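LbaCas13a H328A (C2c2) (Lachnospiraceae bacterium NK4A179, PDB 5WLH) binds a CRISPR guide RNA and, as a Cas13a enzyme, probably cleaves RNA when a complementary target pairs with it, with a preference for adenosine. Local coordinates at residues A[288-293]-A[1139-1144]; A[1109-1114]-A[1361-1366]. One frame throughout, in Å; residues are numbered along the deposited sequence.

Contact 1 (A[288-293]-A[1139-1144]); sequences ASLDER and GYHYAC
A288 lays its CB over one face of the Y1140 ring, offset toward the rim. The CB of A288 stands 4.3 Å from the centroid of the Y1140 ring, 19° off the ring normal, a CH-pi contact. The same methyl group presses on the turn of helix 1106-1145: A288 CB is 3.3 Å from Y1140 O and 3.6 Å from A1143 CB. Y1140 CG lies anti to the backbone N (chi1 174°), and the CE1 side of the ring passes A288 CA at 3.6 Å. The main polar partner of the Y1140 hydroxyl is S1228 OG; Y1140 OH also lies 3.1 Å from S289 O, at best a weak bond. C1144 meets the segment with two atoms. C1144 CB and C1144 SG both lie 3.4 Å from A288 O, and SG also touches L290 CG at 3.9 Å. L290 CD2 approaches CE1 of H1141 at the imidazole edge, and the two side chains cross at about a right angle. The ring of H1141 is tied by ND1 to Y1155. The contact joins the connection between helices 268-287 and 292-311 to the C-terminal end of helix 1106-1145. Most of the contact is apolar, and the carbonyls of A288 and S289, both buried residues, take hydrogen bonds from N1147 and R295, so these polar groups beside the packing are satisfied.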
loop_
_atom_site.group_PDB
_atom_site.type_symbol
_atom_site.label_atom_id
_atom_site.label_comp_id
_atom_site.label_asym_id
_atom_site.label_seq_id
_atom_site.Cartn_x
_atom_site.Cartn_y
_atom_site.Cartn_z
ATOM N N ALA A 288 8.455 30.236 6.293
ATOM C CA ALA A 288 7.914 29.818 7.585
ATOM C C ALA A 288 7.847 31.047 8.492
ATOM O O ALA A 288 8.647 31.233 9.409
ATOM C CB ALA A 288 8.772 28.715 8.187
ATOM N N SER A 289 6.876 31.906 8.192
ATOM C CA SER A 289 6.657 33.154 8.912
ATOM C C SER A 289 5.218 33.193 9.403
ATOM O O SER A 289 4.286 33.010 8.612
ATOM C CB SER A 289 6.940 34.365 8.012
ATOM O OG SER A 289 6.272 35.524 8.494
ATOM N N LEU A 290 5.033 33.439 10.706
ATOM C CA LEU A 290 3.676 33.543 11.232
ATOM C C LEU A 290 2.922 34.740 10.653
ATOM O O LEU A 290 1.687 34.733 10.642
ATOM C CB LEU A 290 3.711 33.623 12.761
ATOM C CG LEU A 290 4.552 32.498 13.365
ATOM C CD1 LEU A 290 4.690 32.691 14.864
ATOM C CD2 LEU A 290 3.930 31.154 13.049
ATOM N N ASP A 291 3.633 35.744 10.146
ATOM C CA ASP A 291 3.000 36.890 9.504
ATOM C C ASP A 291 2.525 36.467 8.122
ATOM O O ASP A 291 3.338 36.280 7.216
ATOM C CB ASP A 291 3.978 38.058 9.426
ATOM C CG ASP A 291 3.373 39.298 8.782
ATOM O OD1 ASP A 291 2.260 39.223 8.227
ATOM O OD2 ASP A 291 4.030 40.358 8.847
ATOM N N GLU A 292 1.207 36.351 7.953
ATOM C CA GLU A 292 0.675 35.806 6.710
ATOM C C GLU A 292 0.944 36.714 5.525
ATOM O O GLU A 292 0.886 36.256 4.384
ATOM C CB GLU A 292 -0.821 35.544 6.862
ATOM C CG GLU A 292 -1.097 34.363 7.780
ATOM C CD GLU A 292 -2.533 33.902 7.751
ATOM O OE1 GLU A 292 -3.434 34.755 7.608
ATOM O OE2 GLU A 292 -2.749 32.672 7.857
ATOM N N ARG A 293 1.240 37.988 5.772
ATOM C CA ARG A 293 1.549 38.903 4.684
ATOM C C ARG A 293 2.876 38.562 4.020
ATOM O O ARG A 293 3.029 38.770 2.810
ATOM C CB ARG A 293 1.552 40.338 5.222
ATOM C CG ARG A 293 0.208 40.752 5.808
ATOM C CD ARG A 293 0.337 42.083 6.570
ATOM N NE ARG A 293 1.364 42.008 7.609
ATOM C CZ ARG A 293 1.815 43.052 8.297
ATOM N NH1 ARG A 293 1.324 44.266 8.061
ATOM N NH2 ARG A 293 2.758 42.880 9.216
ATOM N N GLY A 1139 7.647 20.515 10.517
ATOM C CA GLY A 1139 8.695 21.031 9.660
ATOM C C GLY A 1139 8.584 22.528 9.479
ATOM O O GLY A 1139 9.591 23.244 9.514
ATOM N N TYR A 1140 7.359 23.011 9.304
ATOM C CA TYR A 1140 7.106 24.430 9.113
ATOM C C TYR A 1140 7.471 25.223 10.368
ATOM O O TYR A 1140 8.204 26.215 10.301
ATOM C CB TYR A 1140 5.638 24.597 8.738
ATOM C CG TYR A 1140 5.163 26.010 8.632
ATOM C CD1 TYR A 1140 5.260 26.695 7.433
ATOM C CD2 TYR A 1140 4.633 26.670 9.734
ATOM C CE1 TYR A 1140 4.804 28.008 7.323
ATOM C CE2 TYR A 1140 4.184 27.984 9.638
ATOM C CZ TYR A 1140 4.271 28.641 8.427
ATOM O OH TYR A 1140 3.818 29.942 8.329
ATOM N N HIS A 1141 6.990 24.791 11.532
ATOM C CA HIS A 1141 7.311 25.564 12.732
ATOM C C HIS A 1141 8.751 25.367 13.170
ATOM O O HIS A 1141 9.330 26.271 13.781
ATOM C CB HIS A 1141 6.336 25.218 13.843
ATOM C CG HIS A 1141 4.961 25.721 13.565
ATOM N ND1 HIS A 1141 4.620 27.051 13.699
ATOM C CD2 HIS A 1141 3.869 25.096 13.068
ATOM C CE1 HIS A 1141 3.357 27.211 13.352
ATOM N NE2 HIS A 1141 2.877 26.040 12.963
ATOM N N TYR A 1142 9.353 24.224 12.840
ATOM C CA TYR A 1142 10.787 24.060 13.036
ATOM C C TYR A 1142 11.562 25.058 12.194
ATOM O O TYR A 1142 12.505 25.704 12.676
ATOM C CB TYR A 1142 11.207 22.632 12.684
ATOM C CG TYR A 1142 12.674 22.334 12.847
ATOM C CD1 TYR A 1142 13.207 22.022 14.098
ATOM C CD2 TYR A 1142 13.520 22.329 11.751
ATOM C CE1 TYR A 1142 14.556 21.701 14.237
ATOM C CE2 TYR A 1142 14.864 22.008 11.879
ATOM C CZ TYR A 1142 15.366 21.685 13.124
ATOM O OH TYR A 1142 16.693 21.369 13.238
ATOM N N ALA A 1143 11.188 25.187 10.918
ATOM C CA ALA A 1143 11.783 26.224 10.088
ATOM C C ALA A 1143 11.548 27.598 10.691
ATOM O O ALA A 1143 12.445 28.449 10.682
ATOM C CB ALA A 1143 11.218 26.153 8.662
ATOM N N CYS A 1144 10.347 27.836 11.209
ATOM C CA CYS A 1144 10.049 29.144 11.789
ATOM C C CYS A 1144 10.927 29.403 13.002
ATOM O O CYS A 1144 11.519 30.486 13.146
ATOM C CB CYS A 1144 8.569 29.221 12.156
ATOM S SG CYS A 1144 8.087 30.856 12.792
#

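Contact 2 (A[1109-1114]-A[1361-1366]); sequences MDYSEI and QSIIRL
Two helices pack side by side here, near the start of helix 1106-1145 and within helix 1357-1368. Their N-to-C directions differ by 33°, and the axes of the two segments approach to 11.1 Å. Y1111 spans much of this separation. Its CG is anti to the carbonyl carbon (chi1 -59°), and the phenol ring extends to S1362. The CB of S1362 sits over one face, offset toward the rim on the hydroxyl side. It lies 3.7 Å from the centroid of the Y1111 ring, a CH-pi contact, with S1362 CB 3.3 Å from Y1111 CZ. The OG of S1362 is engaged elsewhere, by a hydrogen bond with I1056 O. In the fold, helix 1357-1368 follows the four-stranded antiparallel sheet whose last strand is 1349-1353, so the pairing sets a helix beyond that sheet against the long helix 1106-1145. I1363 brings its CD1 to the edge of the Y1111 ring, 3.9 Å from CE1. That methyl also meets CD1 of I1114 at 3.6 Å, where the two isoleucines cross at about a right angle. One turn further on, L1366 CD1 touches I1114 CG2 at 3.9 Å and lies 4.0 Å from Y1111 O. No hydrogen bond links the two segments. Helix 1050-1056 touches both helices, I1056 against Y1111 and F1052 against L1366.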
loop_
_atom_site.group_PDB
_atom_site.type_symbol
_atom_site.label_atom_id
_atom_site.label_comp_id
_atom_site.label_asym_id
_atom_site.label_seq_id
_atom_site.Cartn_x
_atom_site.Cartn_y
_atom_site.Cartn_z
ATOM N N MET A 1109 -20.057 -13.077 3.563
ATOM C CA MET A 1109 -18.764 -12.863 4.200
ATOM C C MET A 1109 -17.797 -12.193 3.244
ATOM O O MET A 1109 -17.030 -11.309 3.644
ATOM C CB MET A 1109 -18.184 -14.194 4.677
ATOM C CG MET A 1109 -19.105 -14.959 5.582
ATOM S SD MET A 1109 -19.472 -13.973 7.037
ATOM C CE MET A 1109 -17.855 -13.925 7.794
ATOM N N ASP A 1110 -17.808 -12.624 1.981
ATOM C CA ASP A 1110 -16.965 -12.023 0.954
ATOM C C ASP A 1110 -17.260 -10.537 0.812
ATOM O O ASP A 1110 -16.347 -9.710 0.859
ATOM C CB ASP A 1110 -17.172 -12.745 -0.380
ATOM C CG ASP A 1110 -15.955 -12.692 -1.282
ATOM O OD1 ASP A 1110 -14.950 -12.040 -0.928
ATOM O OD2 ASP A 1110 -16.009 -13.298 -2.370
ATOM N N TYR A 1111 -18.537 -10.174 0.650
ATOM C CA TYR A 1111 -18.863 -8.759 0.506
ATOM C C TYR A 1111 -18.482 -7.973 1.754
ATOM O O TYR A 1111 -18.025 -6.829 1.655
ATOM C CB TYR A 1111 -20.348 -8.581 0.199
ATOM C CG TYR A 1111 -20.764 -9.296 -1.058
ATOM C CD1 TYR A 1111 -19.991 -9.216 -2.202
ATOM C CD2 TYR A 1111 -21.897 -10.087 -1.082
ATOM C CE1 TYR A 1111 -20.357 -9.880 -3.357
ATOM C CE2 TYR A 1111 -22.273 -10.766 -2.233
ATOM C CZ TYR A 1111 -21.505 -10.655 -3.360
ATOM O OH TYR A 1111 -21.875 -11.325 -4.499
ATOM N N SER A 1112 -18.677 -8.558 2.940
ATOM C CA SER A 1112 -18.311 -7.844 4.165
ATOM C C SER A 1112 -16.816 -7.580 4.216
ATOM O O SER A 1112 -16.382 -6.484 4.603
ATOM C CB SER A 1112 -18.735 -8.633 5.406
ATOM O OG SER A 1112 -20.109 -8.906 5.352
ATOM N N GLU A 1113 -16.016 -8.577 3.835
ATOM C CA GLU A 1113 -14.569 -8.396 3.815
ATOM C C GLU A 1113 -14.162 -7.343 2.803
ATOM O O GLU A 1113 -13.225 -6.580 3.043
ATOM C CB GLU A 1113 -13.866 -9.715 3.493
ATOM C CG GLU A 1113 -13.615 -10.588 4.698
ATOM C CD GLU A 1113 -12.792 -11.804 4.340
ATOM O OE1 GLU A 1113 -11.668 -11.627 3.813
ATOM O OE2 GLU A 1113 -13.274 -12.932 4.574
ATOM N N ILE A 1114 -14.818 -7.318 1.635
ATOM C CA ILE A 1114 -14.452 -6.321 0.635
ATOM C C ILE A 1114 -14.759 -4.932 1.159
ATOM O O ILE A 1114 -13.949 -4.009 1.024
ATOM C CB ILE A 1114 -15.159 -6.589 -0.708
ATOM C CG1 ILE A 1114 -14.542 -7.820 -1.372
ATOM C CG2 ILE A 1114 -14.991 -5.392 -1.630
ATOM C CD1 ILE A 1114 -15.378 -8.422 -2.526
ATOM N N GLN A 1361 -22.803 -8.005 -9.757
ATOM C CA GLN A 1361 -23.868 -7.067 -9.420
ATOM C C GLN A 1361 -23.731 -6.565 -7.991
ATOM O O GLN A 1361 -23.938 -5.379 -7.721
ATOM C CB GLN A 1361 -25.237 -7.726 -9.607
ATOM C CG GLN A 1361 -25.786 -7.622 -11.018
ATOM C CD GLN A 1361 -26.976 -8.539 -11.234
ATOM O OE1 GLN A 1361 -27.396 -8.770 -12.363
ATOM N NE2 GLN A 1361 -27.514 -9.075 -10.150
ATOM N N SER A 1362 -23.421 -7.459 -7.050
ATOM C CA SER A 1362 -23.301 -7.014 -5.665
ATOM C C SER A 1362 -22.082 -6.122 -5.474
ATOM O O SER A 1362 -22.105 -5.215 -4.632
ATOM C CB SER A 1362 -23.243 -8.216 -4.729
ATOM O OG SER A 1362 -24.553 -8.711 -4.491
ATOM N N ILE A 1363 -21.013 -6.370 -6.232
ATOM C CA ILE A 1363 -19.856 -5.478 -6.199
ATOM C C ILE A 1363 -20.239 -4.097 -6.706
ATOM O O ILE A 1363 -19.864 -3.083 -6.118
ATOM C CB ILE A 1363 -18.700 -6.074 -7.016
ATOM C CG1 ILE A 1363 -18.247 -7.420 -6.420
ATOM C CG2 ILE A 1363 -17.553 -5.084 -7.103
ATOM C CD1 ILE A 1363 -17.841 -7.333 -4.930
ATOM N N ILE A 1364 -20.993 -4.027 -7.810
ATOM C CA ILE A 1364 -21.437 -2.724 -8.297
ATOM C C ILE A 1364 -22.334 -2.038 -7.271
ATOM O O ILE A 1364 -22.205 -0.836 -7.021
ATOM C CB ILE A 1364 -22.133 -2.880 -9.664
ATOM C CG1 ILE A 1364 -21.085 -3.135 -10.745
ATOM C CG2 ILE A 1364 -22.964 -1.651 -9.981
ATOM C CD1 ILE A 1364 -21.690 -3.724 -12.059
ATOM N N ARG A 1365 -23.244 -2.786 -6.647
ATOM C CA ARG A 1365 -24.097 -2.177 -5.634
ATOM C C ARG A 1365 -23.270 -1.697 -4.448
ATOM O O ARG A 1365 -23.534 -0.636 -3.872
ATOM C CB ARG A 1365 -25.143 -3.176 -5.169
ATOM C CG ARG A 1365 -26.124 -3.598 -6.264
ATOM C CD ARG A 1365 -27.456 -3.851 -5.602
ATOM N NE ARG A 1365 -27.746 -5.264 -5.478
ATOM C CZ ARG A 1365 -28.697 -5.769 -4.699
ATOM N NH1 ARG A 1365 -29.457 -4.982 -3.938
ATOM N NH2 ARG A 1365 -28.884 -7.078 -4.681
ATOM N N LEU A 1366 -22.283 -2.491 -4.060
ATOM C CA LEU A 1366 -21.371 -2.087 -3.000
ATOM C C LEU A 1366 -20.704 -0.761 -3.333
ATOM O O LEU A 1366 -20.579 0.122 -2.473
ATOM C CB LEU A 1366 -20.340 -3.199 -2.806
ATOM C CG LEU A 1366 -19.101 -3.028 -1.945
ATOM C CD1 LEU A 1366 -18.706 -4.403 -1.416
ATOM C CD2 LEU A 1366 -17.990 -2.434 -2.777
#

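In the fold
Contacts 1 and 2 share helix 1106-1145 and lie near its two ends. Their centres are about 47 Å apart, their nearest atoms about 34 Å. Both are buried. The centre of contact 2 lies about 21 Å from the centre of the chain, that of contact 1 about 32 Å. The nearest atom of contact 2 is about 5 Å from the bound RNA, against about 9 Å for contact 1. Contact 1 sets a loop against a helix and mixes apolar packing with polar atoms. Contact 2 sets helix against helix through side chains alone, apart from one backbone carbonyl. The long helix meets an earlier part of the chain at 288-293 and the C-terminal part at 1361-1366.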